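Local coordinates for protein serine protease (Nocardiopsis alba, PDB 2OUA) that probably cleaves peptide bonds within proteins as an acid-resistant, alpha-lytic-protease-like serine endopeptidase of the S1 family, at residues F52-F57 with N180-R185. Residues are numbered along the deposited sequence; the frame is centred on the assembly and turned at random.
Sequences FERSVF and NSWNLR
Arg54 lies lengthwise over one face of the Trp182 indole. Its CB makes a CH-pi contact 3.6 Å from the centroid of the six-membered ring, almost on the ring normal. Beyond CB, the bend at chi2 (-90°) lays CD over the five-membered ring and takes the guanidinium on past its CD1 rim, the two side chains running in opposite directions. There NH1 comes within 3.3 Å of Trp182 CD1, while the guanidinium plane stays tilted 31° from the indole. Val56, two residues further along the chain, meets the ring at its edge, with CG2 4.0 Å from Trp182 CZ2. In the two-barrel chymotrypsin-like fold, this indole joins the short C-terminal helix 176-181 to strand 48-56 of the N-terminal barrel. Trp182 is the first residue beyond that helix, which a Schellman motif ends with Asn183 at positive phi as C-prime residue. On the strand side, a classic beta bulge sets Glu53 and Arg54 together opposite Phe64 of strand 62-69, whose Ala62 also touches Trp182. Ser55 points its CB away from the indole, its OG hydrogen-bonds Gly37 O, and its side chain lies about 7 Å from those of His35 and Asp61, predicted charge-relay residues.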
loop_
_atom_site.group_PDB
_atom_site.type_symbol
_atom_site.label_atom_id
_atom_site.label_comp_id
_atom_site.label_asym_id
_atom_site.label_seq_id
_atom_site.Cartn_x
_atom_site.Cartn_y
_atom_site.Cartn_z
ATOM N N PHE A 52 -8.868 -11.276 1.373
ATOM C CA PHE A 52 -8.181 -10.926 0.137
ATOM C C PHE A 52 -9.059 -11.400 -1.019
ATOM O O PHE A 52 -9.188 -12.605 -1.262
ATOM C CB PHE A 52 -6.805 -11.606 0.060
ATOM C CG PHE A 52 -5.718 -10.866 0.792
ATOM C CD1 PHE A 52 -5.647 -10.887 2.180
ATOM C CD2 PHE A 52 -4.772 -10.125 0.083
ATOM C CE1 PHE A 52 -4.651 -10.177 2.860
ATOM C CE2 PHE A 52 -3.771 -9.411 0.754
ATOM C CZ PHE A 52 -3.712 -9.437 2.144
ATOM N N GLU A 53 -9.677 -10.448 -1.710
ATOM C CA GLU A 53 -10.551 -10.751 -2.843
ATOM C C GLU A 53 -9.725 -10.937 -4.105
ATOM O O GLU A 53 -10.013 -11.801 -4.933
ATOM C CB GLU A 53 -11.562 -9.619 -3.052
ATOM C CG GLU A 53 -12.441 -9.807 -4.283
ATOM C CD GLU A 53 -13.458 -8.693 -4.469
ATOM O OE1 GLU A 53 -14.181 -8.718 -5.489
ATOM O OE2 GLU A 53 -13.543 -7.796 -3.606
ATOM N N ARG A 54 -8.691 -10.114 -4.242
ATOM C CA ARG A 54 -7.797 -10.172 -5.385
ATOM C C ARG A 54 -6.370 -10.162 -4.853
ATOM O O ARG A 54 -6.083 -9.495 -3.855
ATOM C CB ARG A 54 -7.998 -8.947 -6.282
ATOM C CG ARG A 54 -9.387 -8.803 -6.876
ATOM C CD ARG A 54 -9.499 -9.513 -8.210
ATOM N NE ARG A 54 -10.684 -9.078 -8.943
ATOM C CZ ARG A 54 -10.841 -9.210 -10.256
ATOM N NH1 ARG A 54 -9.884 -9.766 -10.986
ATOM N NH2 ARG A 54 -11.949 -8.775 -10.839
ATOM N N SER A 55 -5.483 -10.907 -5.503
ATOM C CA SER A 55 -4.088 -10.931 -5.082
ATOM C C SER A 55 -3.208 -11.525 -6.159
ATOM O O SER A 55 -3.504 -12.595 -6.689
ATOM C CB SER A 55 -3.907 -11.735 -3.792
ATOM O OG SER A 55 -2.549 -11.682 -3.357
ATOM N N VAL A 56 -2.135 -10.814 -6.485
ATOM C CA VAL A 56 -1.178 -11.270 -7.486
ATOM C C VAL A 56 0.233 -10.973 -6.995
ATOM O O VAL A 56 0.611 -9.811 -6.811
ATOM C CB VAL A 56 -1.384 -10.571 -8.851
ATOM C CG1 VAL A 56 -0.292 -11.014 -9.828
ATOM C CG2 VAL A 56 -2.755 -10.915 -9.416
ATOM N N PHE A 57 0.992 -12.038 -6.771
ATOM C CA PHE A 57 2.377 -11.963 -6.314
ATOM C C PHE A 57 2.956 -13.370 -6.428
ATOM O O PHE A 57 2.333 -14.332 -5.974
ATOM C CB PHE A 57 2.443 -11.522 -4.846
ATOM C CG PHE A 57 3.828 -11.598 -4.262
ATOM C CD1 PHE A 57 4.766 -10.603 -4.527
ATOM C CD2 PHE A 57 4.209 -12.693 -3.491
ATOM C CE1 PHE A 57 6.072 -10.701 -4.029
ATOM C CE2 PHE A 57 5.512 -12.804 -2.991
ATOM C CZ PHE A 57 6.445 -11.802 -3.263
ATOM N N ASN A 180 -7.585 0.244 -12.161
ATOM C CA ASN A 180 -8.062 -0.013 -13.513
ATOM C C ASN A 180 -8.394 -1.480 -13.768
ATOM O O ASN A 180 -9.518 -1.812 -14.139
ATOM C CB ASN A 180 -7.036 0.471 -14.542
ATOM C CG ASN A 180 -6.805 1.972 -14.478
ATOM O OD1 ASN A 180 -7.749 2.746 -14.323
ATOM N ND2 ASN A 180 -5.551 2.390 -14.611
ATOM N N SER A 181 -7.415 -2.357 -13.564
ATOM C CA SER A 181 -7.609 -3.785 -13.801
ATOM C C SER A 181 -8.736 -4.417 -12.991
ATOM O O SER A 181 -9.503 -5.230 -13.514
ATOM C CB SER A 181 -6.312 -4.547 -13.520
ATOM O OG SER A 181 -5.301 -4.191 -14.445
ATOM N N TRP A 182 -8.839 -4.049 -11.718
ATOM C CA TRP A 182 -9.866 -4.627 -10.865
ATOM C C TRP A 182 -11.110 -3.769 -10.654
ATOM O O TRP A 182 -11.919 -4.053 -9.774
ATOM C CB TRP A 182 -9.258 -5.011 -9.514
ATOM C CG TRP A 182 -8.156 -6.034 -9.630
ATOM C CD1 TRP A 182 -8.046 -7.021 -10.571
ATOM C CD2 TRP A 182 -7.053 -6.206 -8.735
ATOM N NE1 TRP A 182 -6.944 -7.801 -10.315
ATOM C CE2 TRP A 182 -6.316 -7.324 -9.194
ATOM C CE3 TRP A 182 -6.612 -5.532 -7.589
ATOM C CZ2 TRP A 182 -5.162 -7.781 -8.542
ATOM C CZ3 TRP A 182 -5.464 -5.986 -6.940
ATOM C CH2 TRP A 182 -4.753 -7.100 -7.421
ATOM N N ASN A 183 -11.253 -2.722 -11.464
ATOM C CA ASN A 183 -12.410 -1.836 -11.386
ATOM C C ASN A 183 -12.683 -1.366 -9.960
ATOM O O ASN A 183 -13.773 -1.578 -9.417
ATOM C CB ASN A 183 -13.642 -2.556 -11.942
ATOM C CG ASN A 183 -13.395 -3.146 -13.318
ATOM O OD1 ASN A 183 -13.053 -2.432 -14.259
ATOM N ND2 ASN A 183 -13.564 -4.461 -13.440
ATOM N N LEU A 184 -11.687 -0.720 -9.364
ATOM C CA LEU A 184 -11.803 -0.218 -8.001
ATOM C C LEU A 184 -11.884 1.301 -8.005
ATOM O O LEU A 184 -11.393 1.954 -8.925
ATOM C CB LEU A 184 -10.591 -0.655 -7.179
ATOM C CG LEU A 184 -10.254 -2.148 -7.194
ATOM C CD1 LEU A 184 -8.964 -2.383 -6.413
ATOM C CD2 LEU A 184 -11.405 -2.949 -6.596
ATOM N N ARG A 185 -12.499 1.858 -6.967
ATOM C CA ARG A 185 -12.629 3.305 -6.846
ATOM C C ARG A 185 -11.985 3.753 -5.540
ATOM O O ARG A 185 -12.405 3.361 -4.452
ATOM C CB ARG A 185 -14.106 3.712 -6.884
#